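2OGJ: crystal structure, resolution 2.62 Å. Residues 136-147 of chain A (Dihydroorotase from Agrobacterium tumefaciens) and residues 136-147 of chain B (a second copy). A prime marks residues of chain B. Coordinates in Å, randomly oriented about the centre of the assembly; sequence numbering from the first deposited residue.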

ATOM      1  N   GLY A 136      14.131  10.233   7.440  1.00 40.22           N
ATOM      2  CA  GLY A 136      12.863  10.592   6.830  1.00 42.73           C
ATOM      3  C   GLY A 136      12.822  12.084   6.516  1.00 43.74           C
ATOM      4  O   GLY A 136      13.361  12.886   7.265  1.00 45.76           O
ATOM      5  N   SER A 137      12.183  12.462   5.415  1.00 43.77           N
ATOM      6  CA  SER A 137      12.115  13.855   4.994  1.00 41.66           C
ATOM      7  C   SER A 137      11.313  14.801   5.899  1.00 40.00           C
ATOM      8  O   SER A 137      11.779  15.883   6.251  1.00 38.87           O
ATOM      9  CB  SER A 137      11.555  13.928   3.570  1.00 41.07           C
ATOM     10  OG  SER A 137      12.464  13.394   2.633  1.00 43.83           O
ATOM     11  N   ILE A 138      10.104  14.398   6.261  1.00 39.16           N
ATOM     12  CA  ILE A 138       9.252  15.245   7.083  1.00 39.34           C
ATOM     13  C   ILE A 138       9.601  15.321   8.581  1.00 39.65           C
ATOM     14  O   ILE A 138       8.889  15.956   9.354  1.00 39.78           O
ATOM     15  CB  ILE A 138       7.752  14.843   6.940  1.00 39.21           C
ATOM     16  CG1 ILE A 138       7.473  13.528   7.666  1.00 35.99           C
ATOM     17  CG2 ILE A 138       7.385  14.724   5.461  1.00 39.71           C
ATOM     18  CD1 ILE A 138       5.968  13.188   7.759  1.00 32.76           C
ATOM     19  N   GLY A 139      10.700  14.696   8.990  1.00 40.51           N
ATOM     20  CA  GLY A 139      11.079  14.742  10.390  1.00 40.38           C
ATOM     21  C   GLY A 139       9.909  14.398  11.302  1.00 41.24           C
ATOM     22  O   GLY A 139       9.059  13.545  10.951  1.00 39.89           O
ATOM     23  N   LEU A 140       9.840  15.082  12.451  1.00 39.96           N
ATOM     24  CA  LEU A 140       8.795  14.825  13.444  1.00 39.31           C
ATOM     25  C   LEU A 140       7.684  15.872  13.539  1.00 38.47           C
ATOM     26  O   LEU A 140       7.230  16.185  14.635  1.00 37.87           O
ATOM     27  CB  LEU A 140       9.448  14.620  14.826  1.00 37.17           C
ATOM     28  CG  LEU A 140      10.672  13.681  14.809  1.00 37.63           C
ATOM     29  CD1 LEU A 140      11.278  13.555  16.193  1.00 34.72           C
ATOM     30  CD2 LEU A 140      10.260  12.315  14.289  1.00 34.07           C
ATOM     31  N   VAL A 141       7.234  16.395  12.399  1.00 38.35           N
ATOM     32  CA  VAL A 141       6.175  17.396  12.403  1.00 39.07           C
ATOM     33  C   VAL A 141       4.979  16.921  13.198  1.00 38.83           C
ATOM     34  O   VAL A 141       4.526  17.616  14.097  1.00 40.26           O
ATOM     35  CB  VAL A 141       5.657  17.741  10.997  1.00 39.59           C
ATOM     36  CG1 VAL A 141       6.047  19.137  10.647  1.00 40.17           C
ATOM     37  CG2 VAL A 141       6.188  16.760   9.973  1.00 38.81           C
ATOM     38  N   ALA A 142       4.465  15.743  12.849  1.00 38.79           N
ATOM     39  CA  ALA A 142       3.308  15.152  13.527  1.00 38.40           C
ATOM     40  C   ALA A 142       3.785  13.851  14.161  1.00 40.16           C
ATOM     41  O   ALA A 142       3.228  12.787  13.926  1.00 38.58           O
ATOM     42  CB  ALA A 142       2.206  14.880  12.515  1.00 37.72           C
ATOM     43  N   CYS A 143       4.837  13.968  14.965  1.00 41.87           N
ATOM     44  CA  CYS A 143       5.483  12.848  15.627  1.00 42.48           C
ATOM     45  C   CYS A 143       4.570  11.693  16.020  1.00 43.94           C
ATOM     46  O   CYS A 143       3.579  11.883  16.728  1.00 44.32           O
ATOM     47  CB  CYS A 143       6.243  13.363  16.840  1.00 42.74           C
ATOM     48  SG  CYS A 143       7.212  12.120  17.651  1.00 42.83           S
ATOM     49  N   ASN A 144       4.916  10.495  15.540  1.00 43.93           N
ATOM     50  CA  ASN A 144       4.163   9.272  15.803  1.00 44.94           C
ATOM     51  C   ASN A 144       2.731   9.234  15.244  1.00 45.05           C
ATOM     52  O   ASN A 144       2.116   8.173  15.196  1.00 47.50           O
ATOM     53  CB  ASN A 144       4.135   8.965  17.308  1.00 45.53           C
ATOM     54  CG  ASN A 144       5.515   8.709  17.876  1.00 45.95           C
ATOM     55  OD1 ASN A 144       6.401   8.235  17.185  1.00 50.30           O
ATOM     56  ND2 ASN A 144       5.699   9.011  19.148  1.00 48.15           N
ATOM     57  N   ARG A 145       2.190  10.374  14.833  1.00 44.36           N
ATOM     58  CA  ARG A 145       0.840  10.405  14.284  1.00 42.02           C
ATOM     59  C   ARG A 145       0.880  10.187  12.772  1.00 41.07           C
ATOM     60  O   ARG A 145      -0.012   9.573  12.202  1.00 38.84           O
ATOM     61  CB  ARG A 145       0.174  11.735  14.623  1.00 42.91           C
ATOM     62  CG  ARG A 145      -0.024  11.935  16.101  1.00 45.89           C
ATOM     63  CD  ARG A 145      -0.863  13.154  16.375  1.00 49.50           C
ATOM     64  NE  ARG A 145      -0.074  14.377  16.339  1.00 49.54           N
ATOM     65  CZ  ARG A 145      -0.400  15.448  15.632  1.00 48.98           C
ATOM     66  NH1 ARG A 145      -1.498  15.447  14.885  1.00 47.15           N
ATOM     67  NH2 ARG A 145       0.355  16.530  15.706  1.00 50.95           N
ATOM     68  N   VAL A 146       1.916  10.719  12.135  1.00 41.18           N
ATOM     69  CA  VAL A 146       2.130  10.559  10.710  1.00 40.57           C
ATOM     70  C   VAL A 146       3.591  10.184  10.587  1.00 41.48           C
ATOM     71  O   VAL A 146       4.434  11.027  10.340  1.00 43.68           O
ATOM     72  CB  VAL A 146       1.880  11.854   9.945  1.00 39.63           C
ATOM     73  CG1 VAL A 146       2.133  11.620   8.471  1.00 35.65           C
ATOM     74  CG2 VAL A 146       0.464  12.348  10.197  1.00 38.74           C
ATOM     75  N   PRO A 147       3.906   8.905  10.776  1.00 42.72           N
ATOM     76  CA  PRO A 147       5.263   8.351  10.704  1.00 42.10           C
ATOM     77  C   PRO A 147       6.136   8.957   9.592  1.00 40.92           C
ATOM     78  O   PRO A 147       5.674   9.197   8.484  1.00 40.39           O
ATOM     79  CB  PRO A 147       5.004   6.864  10.487  1.00 43.01           C
ATOM     80  CG  PRO A 147       3.743   6.644  11.233  1.00 43.07           C
ATOM     81  CD  PRO A 147       2.907   7.824  10.813  1.00 42.24           C
TER
ATOM     82  N   GLY B 136      -4.878  18.239   6.197  1.00 38.55           N
ATOM     83  CA  GLY B 136      -3.854  17.243   6.470  1.00 39.48           C
ATOM     84  C   GLY B 136      -2.829  17.764   7.468  1.00 39.37           C
ATOM     85  O   GLY B 136      -2.069  18.703   7.235  1.00 37.76           O
ATOM     86  N   SER B 137      -2.669  17.023   8.573  1.00 40.18           N
ATOM     87  CA  SER B 137      -1.783  17.381   9.653  1.00 41.12           C
ATOM     88  C   SER B 137      -0.389  17.892   9.335  1.00 42.46           C
ATOM     89  O   SER B 137       0.002  18.930   9.867  1.00 43.51           O
ATOM     90  CB  SER B 137      -1.709  16.223  10.646  1.00 40.42           C
ATOM     91  OG  SER B 137      -2.997  15.992  11.190  1.00 43.24           O
ATOM     92  N   ILE B 138       0.359  17.200   8.478  1.00 43.05           N
ATOM     93  CA  ILE B 138       1.721  17.631   8.182  1.00 44.27           C
ATOM     94  C   ILE B 138       1.800  18.769   7.182  1.00 44.38           C
ATOM     95  O   ILE B 138       2.885  19.303   6.924  1.00 43.71           O
ATOM     96  CB  ILE B 138       2.605  16.471   7.667  1.00 46.83           C
ATOM     97  CG1 ILE B 138       2.249  16.131   6.213  1.00 48.11           C
ATOM     98  CG2 ILE B 138       2.428  15.254   8.568  1.00 48.09           C
ATOM     99  CD1 ILE B 138       3.267  15.242   5.511  1.00 43.97           C
ATOM    100  N   GLY B 139       0.658  19.148   6.616  1.00 43.93           N
ATOM    101  CA  GLY B 139       0.665  20.239   5.656  1.00 43.55           C
ATOM    102  C   GLY B 139       1.683  20.058   4.538  1.00 42.73           C
ATOM    103  O   GLY B 139       1.882  18.943   4.045  1.00 43.45           O
ATOM    104  N   LEU B 140       2.342  21.152   4.151  1.00 41.19           N
ATOM    105  CA  LEU B 140       3.309  21.105   3.063  1.00 40.10           C
ATOM    106  C   LEU B 140       4.768  21.125   3.455  1.00 39.11           C
ATOM    107  O   LEU B 140       5.578  21.711   2.738  1.00 36.13           O
ATOM    108  CB  LEU B 140       3.074  22.249   2.083  1.00 39.46           C
ATOM    109  CG  LEU B 140       1.639  22.547   1.658  1.00 40.42           C
ATOM    110  CD1 LEU B 140       1.671  23.596   0.568  1.00 39.68           C
ATOM    111  CD2 LEU B 140       0.948  21.301   1.174  1.00 38.43           C
ATOM    112  N   VAL B 141       5.106  20.486   4.574  1.00 41.08           N
ATOM    113  CA  VAL B 141       6.499  20.431   5.031  1.00 41.89           C
ATOM    114  C   VAL B 141       7.340  20.075   3.811  1.00 42.21           C
ATOM    115  O   VAL B 141       8.201  20.838   3.414  1.00 41.77           O
ATOM    116  CB  VAL B 141       6.728  19.334   6.131  1.00 41.88           C
ATOM    117  CG1 VAL B 141       7.973  19.633   6.936  1.00 40.50           C
ATOM    118  CG2 VAL B 141       5.561  19.269   7.053  1.00 43.66           C
ATOM    119  N   ALA B 142       7.064  18.925   3.207  1.00 44.26           N
ATOM    120  CA  ALA B 142       7.792  18.465   2.021  1.00 47.42           C
ATOM    121  C   ALA B 142       6.810  18.443   0.848  1.00 48.29           C
ATOM    122  O   ALA B 142       6.534  17.392   0.272  1.00 47.75           O
ATOM    123  CB  ALA B 142       8.370  17.054   2.271  1.00 48.16           C
ATOM    124  N   CYS B 143       6.292  19.620   0.510  1.00 50.22           N
ATOM    125  CA  CYS B 143       5.296  19.786  -0.550  1.00 50.34           C
ATOM    126  C   CYS B 143       5.364  18.844  -1.755  1.00 50.31           C
ATOM    127  O   CYS B 143       6.361  18.791  -2.483  1.00 50.23           O
ATOM    128  CB  CYS B 143       5.294  21.239  -1.040  1.00 50.14           C
ATOM    129  SG  CYS B 143       3.876  21.617  -2.102  1.00 47.24           S
ATOM    130  N   ASN B 144       4.262  18.126  -1.958  1.00 49.52           N
ATOM    131  CA  ASN B 144       4.096  17.162  -3.049  1.00 49.31           C
ATOM    132  C   ASN B 144       4.933  15.918  -2.928  1.00 48.49           C
ATOM    133  O   ASN B 144       4.462  14.828  -3.230  1.00 49.91           O
ATOM    134  CB  ASN B 144       4.344  17.817  -4.397  1.00 49.35           C
ATOM    135  CG  ASN B 144       3.286  18.827  -4.726  1.00 48.31           C
ATOM    136  OD1 ASN B 144       2.117  18.621  -4.408  1.00 50.48           O
ATOM    137  ND2 ASN B 144       3.675  19.924  -5.364  1.00 50.16           N
ATOM    138  N   ARG B 145       6.167  16.067  -2.480  1.00 48.59           N
ATOM    139  CA  ARG B 145       7.034  14.918  -2.312  1.00 48.70           C
ATOM    140  C   ARG B 145       6.447  13.913  -1.287  1.00 49.92           C
ATOM    141  O   ARG B 145       6.397  12.705  -1.546  1.00 49.35           O
ATOM    142  CB  ARG B 145       8.414  15.428  -1.928  1.00 47.12           C
ATOM    143  CG  ARG B 145       8.923  16.413  -2.982  1.00 48.36           C
ATOM    144  CD  ARG B 145      10.386  16.736  -2.828  1.00 48.87           C
ATOM    145  NE  ARG B 145      10.629  17.512  -1.626  1.00 52.57           N
ATOM    146  CZ  ARG B 145      11.394  17.116  -0.616  1.00 54.29           C
ATOM    147  NH1 ARG B 145      12.010  15.934  -0.643  1.00 53.61           N
ATOM    148  NH2 ARG B 145      11.545  17.922   0.423  1.00 57.14           N
ATOM    149  N   VAL B 146       5.991  14.407  -0.138  1.00 50.54           N
ATOM    150  CA  VAL B 146       5.375  13.541   0.869  1.00 49.98           C
ATOM    151  C   VAL B 146       3.957  14.047   1.040  1.00 49.90           C
ATOM    152  O   VAL B 146       3.685  14.851   1.913  1.00 48.93           O
ATOM    153  CB  VAL B 146       6.094  13.601   2.247  1.00 48.71           C
ATOM    154  CG1 VAL B 146       5.368  12.695   3.247  1.00 45.71           C
ATOM    155  CG2 VAL B 146       7.553  13.182   2.097  1.00 47.28           C
ATOM    156  N   PRO B 147       3.031  13.575   0.195  1.00 50.84           N
ATOM    157  CA  PRO B 147       1.617  13.967   0.224  1.00 51.05           C
ATOM    158  C   PRO B 147       1.059  14.188   1.624  1.00 50.92           C
ATOM    159  O   PRO B 147       1.313  13.402   2.531  1.00 52.07           O
ATOM    160  CB  PRO B 147       0.942  12.822  -0.509  1.00 49.15           C
ATOM    161  CG  PRO B 147       1.944  12.521  -1.583  1.00 49.01           C
ATOM    162  CD  PRO B 147       3.264  12.539  -0.828  1.00 50.28           C
TER

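The same segment of two dihydroorotase chains meets here in a nearly symmetric, largely apolar contact that buries 458 Å² in total. Neither segment forms a regular helix or strand, and no hydrogen bond passes between them, so the association within these stretches rests on side-chain packing. The backbones approach in opposed register: the CA atoms of Ile138 and Ala142′ lie 6.2 Å apart, and those of Ala142 and Ile138′ 6.1 Å.

Gly136 lies out of reach of the partner, and the contact begins at Ser137, whose CA-to-CB bond points toward chain B. Its OG lies 4.2 Å from NH1 of Arg145′, too far for a hydrogen bond, and both atoms find hydrogen-bonding partners elsewhere in the structure. Ser137 CB also comes within 4.3 Å of Val146′ CG2.

Ile138 gives up more surface to the partner than any other residue of the chain A stretch, 78 Å². With chi1 near p and chi2 near t, its side chain reaches several residues of chain B. CG2 packs 3.6 Å from Val146′ CG1 and 4.1 Å from Ala142′ CB, while CD1 meets its own counterpart, Ile138′ CD1, at 4.1 Å. Ile138′ adopts the same rotamers, so the two isoleucines meet tip to tip while each sets its CG2 against an alanine and a valine of the other chain.

A type II' beta turn from Ile138 to Val141 then carries the chain away from the partner. Gly139, at its second position, has a phi of 49°, a value that by itself favours glycine. Neither Gly139 nor Leu140 touches the other stretch; the leucine side chain is out of reach of it.

Val141 brings the chain back into contact. Its CG1 lies 3.6 Å from Val141′ CG2, a second meeting of equivalent residues, and its CG2 approaches Ile138′ CB at 4.3 Å. As modelled, chi1 is -112°, between wells, in Val141 and t in Val141′. Ala142 is small, yet its CB reaches Ile138′ CG2 at 4.0 Å, repeating the Ile138–Ala142′ contact with the chains exchanged.

Cys143 and Asn144 have no part in the contact, and their side chains are out of reach of the partner stretch. The chain folds back here: the amides of both Arg145 and Val146 donate to the carbonyl of Ala142, with N to O distances of 2.8 Å from Arg145 N to Ala142 O and 3.0 Å from Val146 N to Ala142 O. Arg145 NH1 then stands 4.0 Å from Ser137′ OG, mirroring the first contact of the walk, again without a hydrogen bond and with the serine oblique to the guanidinium. Val146, with chi1 at t, places CG1 3.6 Å from Ile138′ CG2, so each isoleucine is packed against the partner's valine at the same distance. Pro147 lies beyond the contact.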